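Local coordinates for protein Myo-inositol 2-dehydrogenase (Thermotoga maritima, PDB 3EZY) that catalyses the NAD(+)-dependent oxidation of myo-inositol to scyllo-inosose and probably serves in a myo-inositol degradation pathway, at residues 187-192 with 215-220; 316-321 with 329-334; 146-151 with 179-184. All blocks are in the same frame, centred on the assembly; numbering follows the deposited sequence.

Contact 1: residues 187-192 with 215-220; sequences EEVEEV and VVLRFK
Strands 189-192 and 215-219 run antiparallel, their short axes 147° apart and 4.7 Å from each other at closest approach. Val192 faces Leu217 in a non-hydrogen-bonded pair, whereas Glu191 and Arg218 form a hydrogen-bonded one, with Arg218 N giving a nearly straight bond to Glu191 O. On the return, Arg218 O serves two donors: Glu190 N binds it at 2.7 Å, and Glu191 N only weakly at 3.4 Å. Beyond this doubling, Val189 pairs with Phe219, and Lys220 N closes the strand end on Glu188 O at 2.9 Å.

The Val192 side is apolar. Its CG1 meets Val215 CG1 at 3.7 Å, while CG2 lies alongside Leu217 CD2. Val189 CG2 lies 3.7 Å from Phe219 CE1, and helices 174-185 and 306-325 pack against these residues. Glu187 crosses Phe219 at about a right angle. With CG between the backbone N and the carbonyl carbon (chi1 55°) and the chain extended, its carboxylate carbon CD comes 3.5 Å from Phe219 CB; Glu187 OE2 is hydrogen-bonded to Ser221 OG. On the other face Glu191 and Arg218 point the same way, yet Glu191 OE2 stays 4.4 Å from Arg218 NE, beyond a salt bridge. The guanidinium instead pairs with Asp195 of the second subunit, so this face of the sheet looks onto the subunit interface.

Two residues, Glu190 and Glu191, set against the single Arg218 make a classic beta bulge, here in the mixed sheet of the Gfo/Idh/MocA C-terminal domain.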
loop_
_atom_site.group_PDB
_atom_site.type_symbol
_atom_site.label_atom_id
_atom_site.label_comp_id
_atom_site.label_asym_id
_atom_site.label_seq_id
_atom_site.Cartn_x
_atom_site.Cartn_y
_atom_site.Cartn_z
ATOM N N GLU A 187 -19.559 23.123 6.466
ATOM C CA GLU A 187 -19.685 24.435 7.099
ATOM C C GLU A 187 -18.922 25.460 6.302
ATOM O O GLU A 187 -18.150 25.113 5.389
ATOM C CB GLU A 187 -19.166 24.439 8.535
ATOM C CG GLU A 187 -17.743 23.936 8.632
ATOM C CD GLU A 187 -17.113 24.140 10.010
ATOM O OE1 GLU A 187 -17.347 25.212 10.629
ATOM O OE2 GLU A 187 -16.333 23.255 10.429
ATOM N N GLU A 188 -19.121 26.715 6.671
ATOM C CA GLU A 188 -18.534 27.822 5.943
ATOM C C GLU A 188 -17.149 28.164 6.419
ATOM O O GLU A 188 -16.805 27.977 7.601
ATOM C CB GLU A 188 -19.437 29.072 6.023
ATOM C CG GLU A 188 -20.848 28.845 5.411
ATOM C CD GLU A 188 -20.822 28.584 3.901
ATOM O OE1 GLU A 188 -19.826 28.928 3.223
ATOM O OE2 GLU A 188 -21.812 28.058 3.379
ATOM N N VAL A 189 -16.362 28.674 5.478
ATOM C CA VAL A 189 -15.087 29.337 5.770
ATOM C C VAL A 189 -15.282 30.807 6.179
ATOM O O VAL A 189 -16.037 31.553 5.550
ATOM C CB VAL A 189 -14.193 29.329 4.554
ATOM C CG1 VAL A 189 -12.828 30.006 4.857
ATOM C CG2 VAL A 189 -14.027 27.933 4.058
ATOM N N GLU A 190 -14.556 31.259 7.186
ATOM C CA GLU A 190 -14.733 32.622 7.629
ATOM C C GLU A 190 -13.552 33.490 7.284
ATOM O O GLU A 190 -13.709 34.693 7.106
ATOM C CB GLU A 190 -14.920 32.628 9.136
ATOM C CG GLU A 190 -15.802 31.486 9.582
ATOM C CD GLU A 190 -17.205 31.923 9.946
ATOM O OE1 GLU A 190 -18.043 32.162 9.039
ATOM O OE2 GLU A 190 -17.462 32.008 11.161
ATOM N N GLU A 191 -12.373 32.869 7.180
ATOM C CA GLU A 191 -11.137 33.583 6.961
ATOM C C GLU A 191 -10.133 32.772 6.113
ATOM O O GLU A 191 -10.081 31.549 6.203
ATOM C CB GLU A 191 -10.543 33.865 8.343
ATOM C CG GLU A 191 -9.507 34.918 8.414
ATOM C CD GLU A 191 -9.437 35.491 9.827
ATOM O OE1 GLU A 191 -9.000 36.652 9.968
ATOM O OE2 GLU A 191 -9.835 34.783 10.781
ATOM N N VAL A 192 -9.324 33.454 5.320
ATOM C CA VAL A 192 -8.398 32.792 4.438
ATOM C C VAL A 192 -7.038 33.493 4.472
ATOM O O VAL A 192 -6.964 34.720 4.578
ATOM C CB VAL A 192 -8.964 32.846 3.003
ATOM C CG1 VAL A 192 -7.947 32.523 1.987
ATOM C CG2 VAL A 192 -10.185 31.923 2.864
ATOM N N VAL A 215 -3.083 27.795 0.605
ATOM C CA VAL A 215 -4.173 28.588 1.147
ATOM C C VAL A 215 -4.651 27.972 2.469
ATOM O O VAL A 215 -4.959 26.780 2.536
ATOM C CB VAL A 215 -5.387 28.642 0.181
ATOM C CG1 VAL A 215 -6.571 29.321 0.859
ATOM C CG2 VAL A 215 -5.043 29.369 -1.111
ATOM N N VAL A 216 -4.671 28.761 3.525
ATOM C CA VAL A 216 -5.151 28.307 4.811
ATOM C C VAL A 216 -6.570 28.793 4.992
ATOM O O VAL A 216 -6.875 29.950 4.700
ATOM C CB VAL A 216 -4.323 28.914 5.973
ATOM C CG1 VAL A 216 -4.903 28.461 7.343
ATOM C CG2 VAL A 216 -2.877 28.533 5.836
ATOM N N LEU A 217 -7.431 27.914 5.501
ATOM C CA LEU A 217 -8.841 28.199 5.716
ATOM C C LEU A 217 -9.125 28.068 7.208
ATOM O O LEU A 217 -8.690 27.111 7.831
ATOM C CB LEU A 217 -9.722 27.175 4.997
ATOM C CG LEU A 217 -9.373 26.854 3.542
ATOM C CD1 LEU A 217 -10.280 25.692 3.048
ATOM C CD2 LEU A 217 -9.565 28.098 2.669
ATOM N N ARG A 218 -9.842 29.036 7.771
ATOM C CA ARG A 218 -10.431 28.889 9.085
ATOM C C ARG A 218 -11.954 28.787 8.929
ATOM O O ARG A 218 -12.647 29.726 8.425
ATOM C CB ARG A 218 -10.057 30.055 10.000
ATOM C CG ARG A 218 -10.951 30.134 11.219
ATOM C CD ARG A 218 -10.523 31.238 12.179
ATOM N NE ARG A 218 -9.284 30.902 12.863
ATOM C CZ ARG A 218 -9.219 30.199 13.991
ATOM N NH1 ARG A 218 -10.331 29.752 14.573
ATOM N NH2 ARG A 218 -8.040 29.938 14.531
ATOM N N PHE A 219 -12.482 27.659 9.366
ATOM C CA PHE A 219 -13.918 27.421 9.305
ATOM C C PHE A 219 -14.649 27.949 10.538
ATOM O O PHE A 219 -14.068 28.156 11.611
ATOM C CB PHE A 219 -14.191 25.935 9.194
ATOM C CG PHE A 219 -13.675 25.312 7.930
ATOM C CD1 PHE A 219 -14.504 25.214 6.804
ATOM C CD2 PHE A 219 -12.353 24.824 7.869
ATOM C CE1 PHE A 219 -14.051 24.600 5.639
ATOM C CE2 PHE A 219 -11.876 24.228 6.720
ATOM C CZ PHE A 219 -12.708 24.115 5.591
ATOM N N LYS A 220 -15.953 28.126 10.378
ATOM C CA LYS A 220 -16.825 28.616 11.447
ATOM C C LYS A 220 -16.608 27.900 12.784
ATOM O O LYS A 220 -16.556 28.546 13.815
ATOM C CB LYS A 220 -18.273 28.468 10.983
ATOM C CG LYS A 220 -19.332 28.866 11.972
ATOM C CD LYS A 220 -20.710 28.709 11.290
ATOM C CE LYS A 220 -21.826 28.450 12.301
ATOM N NZ LYS A 220 -21.957 29.664 13.187
#

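Contact 2: residues 316-321 with 329-334; sequences GYAAKK and VKLEEV
Ala318, on the helix 306-325, packs against Val329 where the chain returns after that helix to add a last short strand: this is helix-to-strand packing, continued by the turn that follows, at the edge of the mixed sheet. No hydrogen bond joins the two segments, and the 317 Å² they bury together is largely aliphatic. Ala318 CB lies 4.0 Å from Val329 CG1 and 4.2 Å from Leu331 CD1, so one small methyl is met by two branched side chains. Val329 also sits over the helix backbone, its CB 3.7 Å from Ala318 O.

One turn further along the helix, Lys321 lays its aliphatic chain across Val329 at about a right angle. CG is anti to the backbone N (chi1 -173°), and the next carbon, CD, comes within 3.8 Å of Val329 CG1. Strand 329-330 is the edge strand, within this chain, of the mixed sheet in the Gfo/Idh/MocA fold; backbone bonds of Val329 to Val192 and of Leu331 to Glu190 fix it beside strand 189-197, while helix 306-325 packs on one face of that sheet through Leu315 and Ala319, which touch Val192.

Polar groups border the valine. Lys321 CE reaches Glu333 OE2 at 3.4 Å, yet Lys321 NZ remains 4.7 Å from that oxygen, so the charges may attract without pairing; the carboxylate has its salt bridge with Arg327. Glu333 OE1 also accepts Lys330 N at 3.2 Å, the donor standing above the carboxylate plane, which ties the turn back to the strand. At the other border, Val334 CG2, whose placing is less sure, appears to touch Tyr317 CB, whereas the tyrosine ring leads away and its OH bonds to Leu99 O.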
loop_
_atom_site.group_PDB
_atom_site.type_symbol
_atom_site.label_atom_id
_atom_site.label_comp_id
_atom_site.label_asym_id
_atom_site.label_seq_id
_atom_site.Cartn_x
_atom_site.Cartn_y
_atom_site.Cartn_z
ATOM N N GLY A 316 -12.105 32.862 -3.551
ATOM C CA GLY A 316 -11.034 33.212 -4.479
ATOM C C GLY A 316 -10.610 34.688 -4.353
ATOM O O GLY A 316 -9.430 34.999 -4.344
ATOM N N TYR A 317 -11.580 35.597 -4.299
ATOM C CA TYR A 317 -11.267 36.999 -4.131
ATOM C C TYR A 317 -10.579 37.287 -2.796
ATOM O O TYR A 317 -9.637 38.109 -2.744
ATOM C CB TYR A 317 -12.524 37.851 -4.354
ATOM C CG TYR A 317 -12.697 38.131 -5.838
ATOM C CD1 TYR A 317 -11.674 38.734 -6.559
ATOM C CD2 TYR A 317 -13.822 37.749 -6.517
ATOM C CE1 TYR A 317 -11.794 38.964 -7.936
ATOM C CE2 TYR A 317 -13.970 37.995 -7.876
ATOM C CZ TYR A 317 -12.956 38.591 -8.583
ATOM O OH TYR A 317 -13.069 38.842 -9.955
ATOM N N ALA A 318 -11.038 36.637 -1.725
ATOM C CA ALA A 318 -10.356 36.763 -0.412
ATOM C C ALA A 318 -8.903 36.301 -0.469
ATOM O O ALA A 318 -8.016 36.948 0.093
ATOM C CB ALA A 318 -11.132 35.979 0.699
ATOM N N ALA A 319 -8.652 35.158 -1.110
ATOM C CA ALA A 319 -7.280 34.676 -1.309
ATOM C C ALA A 319 -6.421 35.611 -2.158
ATOM O O ALA A 319 -5.226 35.805 -1.861
ATOM C CB ALA A 319 -7.257 33.230 -1.928
ATOM N N LYS A 320 -7.002 36.184 -3.215
ATOM C CA LYS A 320 -6.231 37.107 -4.050
ATOM C C LYS A 320 -5.833 38.318 -3.222
ATOM O O LYS A 320 -4.681 38.761 -3.272
ATOM C CB LYS A 320 -7.021 37.597 -5.275
ATOM C CG LYS A 320 -7.121 36.621 -6.413
ATOM C CD LYS A 320 -8.075 37.170 -7.532
ATOM C CE LYS A 320 -7.324 38.198 -8.383
ATOM N NZ LYS A 320 -7.716 38.130 -9.838
ATOM N N LYS A 321 -6.771 38.831 -2.441
ATOM C CA LYS A 321 -6.462 39.960 -1.517
ATOM C C LYS A 321 -5.434 39.578 -0.422
ATOM O O LYS A 321 -4.479 40.294 -0.184
ATOM C CB LYS A 321 -7.739 40.494 -0.896
ATOM C CG LYS A 321 -7.619 41.801 -0.025
ATOM C CD LYS A 321 -8.968 41.929 0.742
ATOM C CE LYS A 321 -9.270 43.310 1.269
ATOM N NZ LYS A 321 -8.623 44.324 0.392
ATOM N N VAL A 329 -7.521 37.288 5.516
ATOM C CA VAL A 329 -8.632 38.102 5.018
ATOM C C VAL A 329 -9.959 37.422 5.360
ATOM O O VAL A 329 -10.164 36.259 5.021
ATOM C CB VAL A 329 -8.510 38.337 3.479
ATOM C CG1 VAL A 329 -9.756 38.960 2.920
ATOM C CG2 VAL A 329 -7.281 39.229 3.167
ATOM N N LYS A 330 -10.840 38.148 6.045
ATOM C CA LYS A 330 -12.200 37.707 6.347
ATOM C C LYS A 330 -13.131 37.788 5.151
ATOM O O LYS A 330 -13.096 38.746 4.383
ATOM C CB LYS A 330 -12.774 38.555 7.471
ATOM C CG LYS A 330 -12.021 38.383 8.769
ATOM C CD LYS A 330 -12.745 39.128 9.869
ATOM C CE LYS A 330 -11.915 39.126 11.143
ATOM N NZ LYS A 330 -11.933 37.774 11.767
ATOM N N LEU A 331 -13.963 36.774 4.970
ATOM C CA LEU A 331 -14.915 36.793 3.851
ATOM C C LEU A 331 -15.748 38.083 3.795
ATOM O O LEU A 331 -16.014 38.600 2.716
ATOM C CB LEU A 331 -15.813 35.562 3.839
ATOM C CG LEU A 331 -15.446 34.609 2.701
ATOM C CD1 LEU A 331 -14.085 34.024 3.021
ATOM C CD2 LEU A 331 -16.504 33.542 2.551
ATOM N N GLU A 332 -16.146 38.600 4.954
ATOM C CA GLU A 332 -16.829 39.891 5.020
ATOM C C GLU A 332 -16.151 41.046 4.266
ATOM O O GLU A 332 -16.837 41.848 3.649
ATOM C CB GLU A 332 -17.068 40.300 6.469
ATOM C CG GLU A 332 -17.725 39.202 7.249
ATOM C CD GLU A 332 -18.976 39.674 7.975
ATOM O OE1 GLU A 332 -18.875 39.941 9.205
ATOM O OE2 GLU A 332 -20.049 39.775 7.308
ATOM N N GLU A 333 -14.828 41.156 4.304
ATOM C CA GLU A 333 -14.190 42.274 3.617
ATOM C C GLU A 333 -14.355 42.140 2.123
ATOM O O GLU A 333 -13.950 43.010 1.356
ATOM C CB GLU A 333 -12.690 42.350 3.907
ATOM C CG GLU A 333 -12.236 41.846 5.256
ATOM C CD GLU A 333 -10.698 41.901 5.380
ATOM O OE1 GLU A 333 -10.128 41.255 6.313
ATOM O OE2 GLU A 333 -10.084 42.603 4.535
ATOM N N VAL A 334 -14.895 41.016 1.681
ATOM C CA VAL A 334 -15.024 40.823 0.246
ATOM C C VAL A 334 -16.507 40.743 -0.166
ATOM O O VAL A 334 -16.848 40.872 -1.344
ATOM C CB VAL A 334 -14.191 39.595 -0.204
ATOM C CG1 VAL A 334 -14.864 38.310 0.229
ATOM C CG2 VAL A 334 -13.968 39.624 -1.662
#

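Contact 3: residues 146-151 with 179-184; sequences HVLRIT and DMARYI
Leu148 and Ala181 mark the nearest approach of strand 146-151 to helix 179-184, whose short axes lie 10.0 Å apart with their N-to-C directions at 144°. No hydrogen bond links the segments; the strand's side chains bridge the distance, with Phe219 packing on both Leu148 and Ala181. Leu148 makes the closest contact. Its CG is anti to the backbone N (chi1 174°), and of its two methyls CD2 rests on the helix, 3.6 Å from Ala181 CB and 3.7 Å from Ala181 CA. The small alanine thus lets a leucine methyl come close to the helix backbone. The other branch, CD1, makes a looser contact of 4.4 Å with Ile184 CG2, one turn farther along.

Ile150, two residues on and directed to the same helix, adds the second point of contact. Its CD1 lies 4.1 Å from Ala181 N and 4.2 Å from Met180 CB, and the isoleucine and methionine side chains cross at about a right angle. Met180 meets it with CB and CG; the chain then bends and its end leads away.

Arg149 belongs to the opposite side of the strand. It grips Thr151 OG1 side-on through NE, at 2.8 Å, and NH2, with the oxygen in the guanidinium plane; NH2 also forms a salt bridge with Glu242 of the second subunit.

Strand 145-153 lies between strands 238-245 and 224-230 in the mixed sheet. Helix 174-185 covers one face, touching Leu217 and Phe219 of strand 212-219 and Ile241 and Val243 of strand 238-245, while helix 128-138 packs against Met180 and Ile184.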
loop_
_atom_site.group_PDB
_atom_site.type_symbol
_atom_site.label_atom_id
_atom_site.label_comp_id
_atom_site.label_asym_id
_atom_site.label_seq_id
_atom_site.Cartn_x
_atom_site.Cartn_y
_atom_site.Cartn_z
ATOM N N HIS A 146 -11.306 18.327 12.565
ATOM C CA HIS A 146 -10.368 19.306 13.106
ATOM C C HIS A 146 -9.493 19.931 12.006
ATOM O O HIS A 146 -9.286 21.142 11.949
ATOM C CB HIS A 146 -9.490 18.620 14.172
ATOM C CG HIS A 146 -10.236 18.304 15.450
ATOM N ND1 HIS A 146 -9.622 17.757 16.558
ATOM C CD2 HIS A 146 -11.532 18.502 15.797
ATOM C CE1 HIS A 146 -10.517 17.586 17.520
ATOM N NE2 HIS A 146 -11.688 18.034 17.087
ATOM N N VAL A 147 -8.972 19.096 11.118
ATOM C CA VAL A 147 -8.073 19.624 10.078
ATOM C C VAL A 147 -8.376 19.015 8.725
ATOM O O VAL A 147 -8.509 17.779 8.599
ATOM C CB VAL A 147 -6.620 19.271 10.405
ATOM C CG1 VAL A 147 -5.665 19.726 9.240
ATOM C CG2 VAL A 147 -6.224 19.921 11.693
ATOM N N LEU A 148 -8.476 19.877 7.722
ATOM C CA LEU A 148 -8.664 19.475 6.319
ATOM C C LEU A 148 -7.366 19.673 5.562
ATOM O O LEU A 148 -6.735 20.732 5.679
ATOM C CB LEU A 148 -9.728 20.349 5.629
ATOM C CG LEU A 148 -9.987 20.204 4.110
ATOM C CD1 LEU A 148 -10.531 18.833 3.727
ATOM C CD2 LEU A 148 -10.927 21.347 3.562
ATOM N N ARG A 149 -7.012 18.704 4.724
ATOM C CA ARG A 149 -5.911 18.881 3.790
ATOM C C ARG A 149 -6.326 18.522 2.366
ATOM O O ARG A 149 -6.856 17.429 2.131
ATOM C CB ARG A 149 -4.776 17.973 4.180
ATOM C CG ARG A 149 -3.618 18.031 3.227
ATOM C CD ARG A 149 -3.485 16.816 2.314
ATOM N NE ARG A 149 -2.284 16.940 1.468
ATOM C CZ ARG A 149 -1.098 16.365 1.738
ATOM N NH1 ARG A 149 -0.940 15.626 2.856
ATOM N NH2 ARG A 149 -0.054 16.558 0.903
ATOM N N ILE A 150 -6.050 19.423 1.423
ATOM C CA ILE A 150 -6.284 19.156 0.017
ATOM C C ILE A 150 -5.041 19.491 -0.778
ATOM O O ILE A 150 -4.453 20.569 -0.646
ATOM C CB ILE A 150 -7.478 19.983 -0.535
ATOM C CG1 ILE A 150 -8.773 19.642 0.224
ATOM C CG2 ILE A 150 -7.598 19.842 -2.091
ATOM C CD1 ILE A 150 -9.972 20.517 -0.170
ATOM N N THR A 151 -4.629 18.556 -1.614
ATOM C CA THR A 151 -3.546 18.825 -2.555
ATOM C C THR A 151 -4.169 18.665 -3.905
ATOM O O THR A 151 -4.823 17.653 -4.144
ATOM C CB THR A 151 -2.440 17.782 -2.384
ATOM O OG1 THR A 151 -1.850 17.960 -1.093
ATOM C CG2 THR A 151 -1.375 17.879 -3.499
ATOM N N ASP A 179 -14.650 24.927 -3.197
ATOM C CA ASP A 179 -15.942 24.266 -3.206
ATOM C C ASP A 179 -15.817 22.919 -2.470
ATOM O O ASP A 179 -16.683 22.549 -1.648
ATOM C CB ASP A 179 -16.456 24.034 -4.644
ATOM C CG ASP A 179 -17.794 23.299 -4.660
ATOM O OD1 ASP A 179 -18.831 23.921 -4.260
ATOM O OD2 ASP A 179 -17.802 22.069 -4.968
ATOM N N MET A 180 -14.737 22.185 -2.754
ATOM C CA MET A 180 -14.581 20.866 -2.126
ATOM C C MET A 180 -14.525 20.998 -0.587
ATOM O O MET A 180 -15.127 20.185 0.185
ATOM C CB MET A 180 -13.330 20.170 -2.666
ATOM C CG MET A 180 -13.198 18.679 -2.295
ATOM S SD MET A 180 -14.528 17.496 -2.677
ATOM C CE MET A 180 -14.888 18.086 -4.337
ATOM N N ALA A 181 -13.802 22.019 -0.148
ATOM C CA ALA A 181 -13.709 22.315 1.268
ATOM C C ALA A 181 -15.057 22.474 1.938
ATOM O O ALA A 181 -15.282 21.913 3.009
ATOM C CB ALA A 181 -12.822 23.582 1.503
ATOM N N ARG A 182 -15.934 23.294 1.345
ATOM C CA ARG A 182 -17.258 23.545 1.882
ATOM C C ARG A 182 -18.073 22.257 1.825
ATOM O O ARG A 182 -18.763 21.924 2.771
ATOM C CB ARG A 182 -17.992 24.621 1.059
ATOM C CG ARG A 182 -17.320 26.000 1.171
ATOM C CD ARG A 182 -18.097 27.068 0.370
ATOM N NE ARG A 182 -19.458 27.242 0.862
ATOM C CZ ARG A 182 -20.567 26.890 0.218
ATOM N NH1 ARG A 182 -20.506 26.310 -0.977
ATOM N NH2 ARG A 182 -21.757 27.117 0.792
ATOM N N TYR A 183 -17.994 21.552 0.705
ATOM C CA TYR A 183 -18.757 20.327 0.517
ATOM C C TYR A 183 -18.346 19.237 1.509
ATOM O O TYR A 183 -19.204 18.558 2.090
ATOM C CB TYR A 183 -18.471 19.844 -0.872
ATOM C CG TYR A 183 -19.053 18.529 -1.280
ATOM C CD1 TYR A 183 -20.444 18.312 -1.327
ATOM C CD2 TYR A 183 -18.206 17.521 -1.736
ATOM C CE1 TYR A 183 -20.949 17.092 -1.765
ATOM C CE2 TYR A 183 -18.694 16.332 -2.164
ATOM C CZ TYR A 183 -20.045 16.118 -2.174
ATOM O OH TYR A 183 -20.460 14.902 -2.623
ATOM N N ILE A 184 -17.038 19.075 1.708
ATOM C CA ILE A 184 -16.548 18.034 2.620
ATOM C C ILE A 184 -16.813 18.404 4.088
ATOM O O ILE A 184 -17.214 17.561 4.876
ATOM C CB ILE A 184 -15.028 17.790 2.478
ATOM C CG1 ILE A 184 -14.640 17.332 1.049
ATOM C CG2 ILE A 184 -14.492 16.835 3.602
ATOM C CD1 ILE A 184 -15.225 16.059 0.587
#

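Overall arrangement
All three contacts draw on one mixed sheet, and their chemistry follows their place in it. Contact 3 is buried and wholly apolar across its segments, a helix laid on the sheet. Contact 1 joins neighbouring strands by backbone bonds and is partly buried, with apolar residues toward the helices and, on the other face, Arg218 and Val216 meeting the second subunit, which contact 3 also touches. Contact 2, likewise partly buried, sits at the sheet margin, and no other chain of the assembly touches its segments. Contact 1 links the others: Leu217 and Phe219 pack on Ala181 and Leu148, Glu188 salt-bridges Arg182, and strand 189-197 carries strand 329-330. Contacts 2 and 3 do not touch.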